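Long-range contact in glycoside hydrolase family 15, cellulose signaling associated protein envoy (Hypocrea jecorina, PDB 4WUJ), which is a fungal blue-light photoreceptor that senses light through an FMN-binding LOV domain and links light signalling with oxidative stress: residues L78-M84 / I111-K115. Numbering follows the deposited sequence.
Sequences LQNSPHM and IVNYK. With FMN (flavin mononucleotide), chain I.
Leu78 sets its CB against Asn113 CG, while its backbone O accepts the N-H of Tyr114 (N to O 2.8 Å), though this oxygen, modelled too close to Asn113, is less surely placed; its CD1 reaches O4 of the flavin, beside Phe59 and Thr63 of helix 57-63. Gln79 lays CG beside Ile111 CD1 and Asn113 ND2, the two amide planes 28° apart. With CG anti to the carbonyl carbon (chi1 -71°) and the chain bent at chi2, Gln79 NE2 reaches FMN O2 at 2.9 Å and the ribityl O4' at 3.1 Å. Asn113 grips the same pyrimidine edge: OD1 accepts an almost straight hydrogen bond from flavin N3 (2.7 Å, 168°), and ND2 gives a more bent bond to O2, so that oxygen has two amide donors. This is flavin recognition in a LOV domain of PAS fold, the loop closing over edge strand 107-114; Asn123 on the adjoining strand also bonds OD1, helping fix the amide's rotation. The O of Gln79 lies at the Tyr114 ring edge, 3.4 Å from CD2. Ser81 places CB over one face, a CH-pi contact 4.0 Å from the centroid. Met84, closing the type I turn begun at Ser81, crosses the Tyr114 side chain roughly at right angles, SD 3.5 Å from CE1. Replacing Tyr114 with an alanine would probably strip Ser81 of this platform and leave Met84 without its oblique Met-aromatic partner.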
loop_
_atom_site.group_PDB
_atom_site.type_symbol
_atom_site.label_atom_id
_atom_site.label_comp_id
_atom_site.label_asym_id
_atom_site.label_seq_id
_atom_site.Cartn_x
_atom_site.Cartn_y
_atom_site.Cartn_z
ATOM N N LEU C 78 2.211 21.235 0.365
ATOM C CA LEU C 78 3.366 20.584 0.967
ATOM C C LEU C 78 4.627 21.415 0.808
ATOM O O LEU C 78 5.638 21.201 1.484
ATOM C CB LEU C 78 3.579 19.203 0.336
ATOM C CG LEU C 78 2.549 18.106 0.669
ATOM C CD1 LEU C 78 2.802 16.900 -0.203
ATOM C CD2 LEU C 78 2.642 17.732 2.129
ATOM N N GLN C 79 4.587 22.360 -0.112
ATOM C CA GLN C 79 5.732 23.242 -0.310
ATOM C C GLN C 79 5.703 24.399 0.683
ATOM O O GLN C 79 6.627 25.196 0.722
ATOM C CB GLN C 79 5.752 23.770 -1.740
ATOM C CG GLN C 79 6.105 22.751 -2.768
ATOM C CD GLN C 79 5.420 23.033 -4.108
ATOM O OE1 GLN C 79 5.170 24.188 -4.454
ATOM N NE2 GLN C 79 5.124 21.974 -4.870
ATOM N N ASN C 80 4.649 24.474 1.489
ATOM C CA ASN C 80 4.429 25.617 2.373
ATOM C C ASN C 80 4.517 25.318 3.864
ATOM O O ASN C 80 3.794 24.468 4.391
ATOM C CB ASN C 80 3.050 26.230 2.118
ATOM C CG ASN C 80 2.935 26.850 0.756
ATOM O OD1 ASN C 80 3.930 27.311 0.183
ATOM N ND2 ASN C 80 1.724 26.862 0.216
ATOM N N SER C 81 5.397 26.055 4.532
ATOM C CA SER C 81 5.392 26.168 5.987
ATOM C C SER C 81 4.835 27.572 6.341
ATOM O O SER C 81 5.293 28.585 5.783
ATOM C CB SER C 81 6.825 25.956 6.516
ATOM O OG SER C 81 6.873 25.868 7.927
ATOM N N PRO C 82 3.832 27.644 7.242
ATOM C CA PRO C 82 3.344 28.963 7.689
ATOM C C PRO C 82 4.420 29.743 8.464
ATOM O O PRO C 82 4.261 30.936 8.754
ATOM C CB PRO C 82 2.165 28.615 8.608
ATOM C CG PRO C 82 2.443 27.225 9.079
ATOM C CD PRO C 82 3.137 26.540 7.930
ATOM N N HIS C 83 5.516 29.059 8.784
ATOM C CA HIS C 83 6.583 29.644 9.575
ATOM C C HIS C 83 7.852 29.807 8.754
ATOM O O HIS C 83 8.951 29.920 9.301
ATOM C CB HIS C 83 6.849 28.777 10.808
ATOM C CG HIS C 83 5.699 28.733 11.771
ATOM N ND1 HIS C 83 5.127 29.876 12.302
ATOM C CD2 HIS C 83 5.004 27.690 12.290
ATOM C CE1 HIS C 83 4.130 29.536 13.101
ATOM N NE2 HIS C 83 4.033 28.216 13.112
ATOM N N MET C 84 7.714 29.840 7.438
ATOM C CA MET C 84 8.831 30.304 6.642
ATOM C C MET C 84 8.481 31.567 5.874
ATOM O O MET C 84 7.295 31.875 5.663
ATOM C CB MET C 84 9.365 29.214 5.725
ATOM C CG MET C 84 10.633 28.591 6.290
ATOM S SD MET C 84 11.334 27.342 5.239
ATOM C CE MET C 84 12.992 27.974 4.977
ATOM N N ILE C 111 12.639 17.715 -3.836
ATOM C CA ILE C 111 12.155 19.036 -3.577
ATOM C C ILE C 111 11.943 19.148 -2.114
ATOM O O ILE C 111 11.693 18.135 -1.456
ATOM C CB ILE C 111 10.753 19.263 -4.323
ATOM C CG1 ILE C 111 10.129 20.598 -3.951
ATOM C CG2 ILE C 111 9.746 18.124 -4.020
ATOM C CD1 ILE C 111 8.843 20.888 -4.738
ATOM N N VAL C 112 11.957 20.357 -1.581
ATOM C CA VAL C 112 11.694 20.514 -0.167
ATOM C C VAL C 112 10.235 20.675 0.110
ATOM O O VAL C 112 9.586 21.585 -0.427
ATOM C CB VAL C 112 12.441 21.706 0.418
ATOM C CG1 VAL C 112 11.975 21.973 1.864
ATOM C CG2 VAL C 112 13.976 21.462 0.326
ATOM N N ASN C 113 9.700 19.787 0.948
ATOM C CA ASN C 113 8.393 20.031 1.544
ATOM C C ASN C 113 8.449 20.186 3.051
ATOM O O ASN C 113 9.499 20.034 3.694
ATOM C CB ASN C 113 7.369 18.929 1.184
ATOM C CG ASN C 113 7.173 18.776 -0.309
ATOM O OD1 ASN C 113 6.832 17.688 -0.774
ATOM N ND2 ASN C 113 7.419 19.853 -1.075
ATOM N N TYR C 114 7.277 20.465 3.597
ATOM C CA TYR C 114 7.141 20.762 4.995
ATOM C C TYR C 114 6.058 19.882 5.572
ATOM O O TYR C 114 4.942 19.843 5.057
ATOM C CB TYR C 114 6.850 22.243 5.161
ATOM C CG TYR C 114 8.025 23.057 4.632
ATOM C CD1 TYR C 114 9.142 23.297 5.429
ATOM C CD2 TYR C 114 8.042 23.526 3.317
ATOM C CE1 TYR C 114 10.235 24.016 4.946
ATOM C CE2 TYR C 114 9.121 24.245 2.823
ATOM C CZ TYR C 114 10.228 24.485 3.642
ATOM O OH TYR C 114 11.312 25.202 3.158
ATOM N N LYS C 115 6.427 19.125 6.605
ATOM C CA LYS C 115 5.470 18.346 7.390
ATOM C C LYS C 115 4.539 19.349 8.016
ATOM O O LYS C 115 4.782 20.540 7.946
ATOM C CB LYS C 115 6.173 17.494 8.459
ATOM C CG LYS C 115 6.945 16.320 7.871
ATOM C CD LYS C 115 7.924 15.704 8.866
ATOM C CE LYS C 115 8.318 14.288 8.481
ATOM N NZ LYS C 115 9.759 14.100 8.202
HETATM N N1 FMN I . 4.379 18.672 -4.823
HETATM C C2 FMN I . 5.176 18.597 -3.700
HETATM O O2 FMN I . 5.858 19.561 -3.357
HETATM N N3 FMN I . 5.198 17.432 -2.938
HETATM C C4 FMN I . 4.451 16.333 -3.286
HETATM O O4 FMN I . 4.489 15.334 -2.574
HETATM C C4A FMN I . 3.636 16.394 -4.425
HETATM N N5 FMN I . 2.852 15.310 -4.795
HETATM C C5A FMN I . 2.074 15.373 -5.916
HETATM C C6 FMN I . 1.326 14.261 -6.255
HETATM C C7 FMN I . 0.499 14.292 -7.365
HETATM C C7M FMN I . -0.281 13.058 -7.697
HETATM C C8 FMN I . 0.436 15.464 -8.154
HETATM C C8M FMN I . -0.460 15.505 -9.367
HETATM C C9 FMN I . 1.212 16.578 -7.810
HETATM C C9A FMN I . 2.032 16.542 -6.688
HETATM N N10 FMN I . 2.808 17.644 -6.311
HETATM C C10 FMN I . 3.606 17.570 -5.185
HETATM C "C1'" FMN I . 2.891 18.934 -7.099
HETATM C "C2'" FMN I . 1.833 19.992 -6.892
HETATM O "O2'" FMN I . 0.612 19.362 -6.583
HETATM C "C3'" FMN I . 1.787 20.884 -8.166
HETATM O "O3'" FMN I . 1.527 20.098 -9.324
HETATM C "C4'" FMN I . 3.126 21.636 -8.356
HETATM O "O4'" FMN I . 3.284 22.536 -7.280
HETATM C "C5'" FMN I . 3.241 22.358 -9.711
HETATM O "O5'" FMN I . 2.082 23.136 -9.952
HETATM P P FMN I . 1.976 24.640 -9.431
HETATM O O1P FMN I . 0.564 25.084 -9.780
HETATM O O2P FMN I . 2.177 24.828 -7.966
HETATM O O3P FMN I . 2.973 25.478 -10.161
#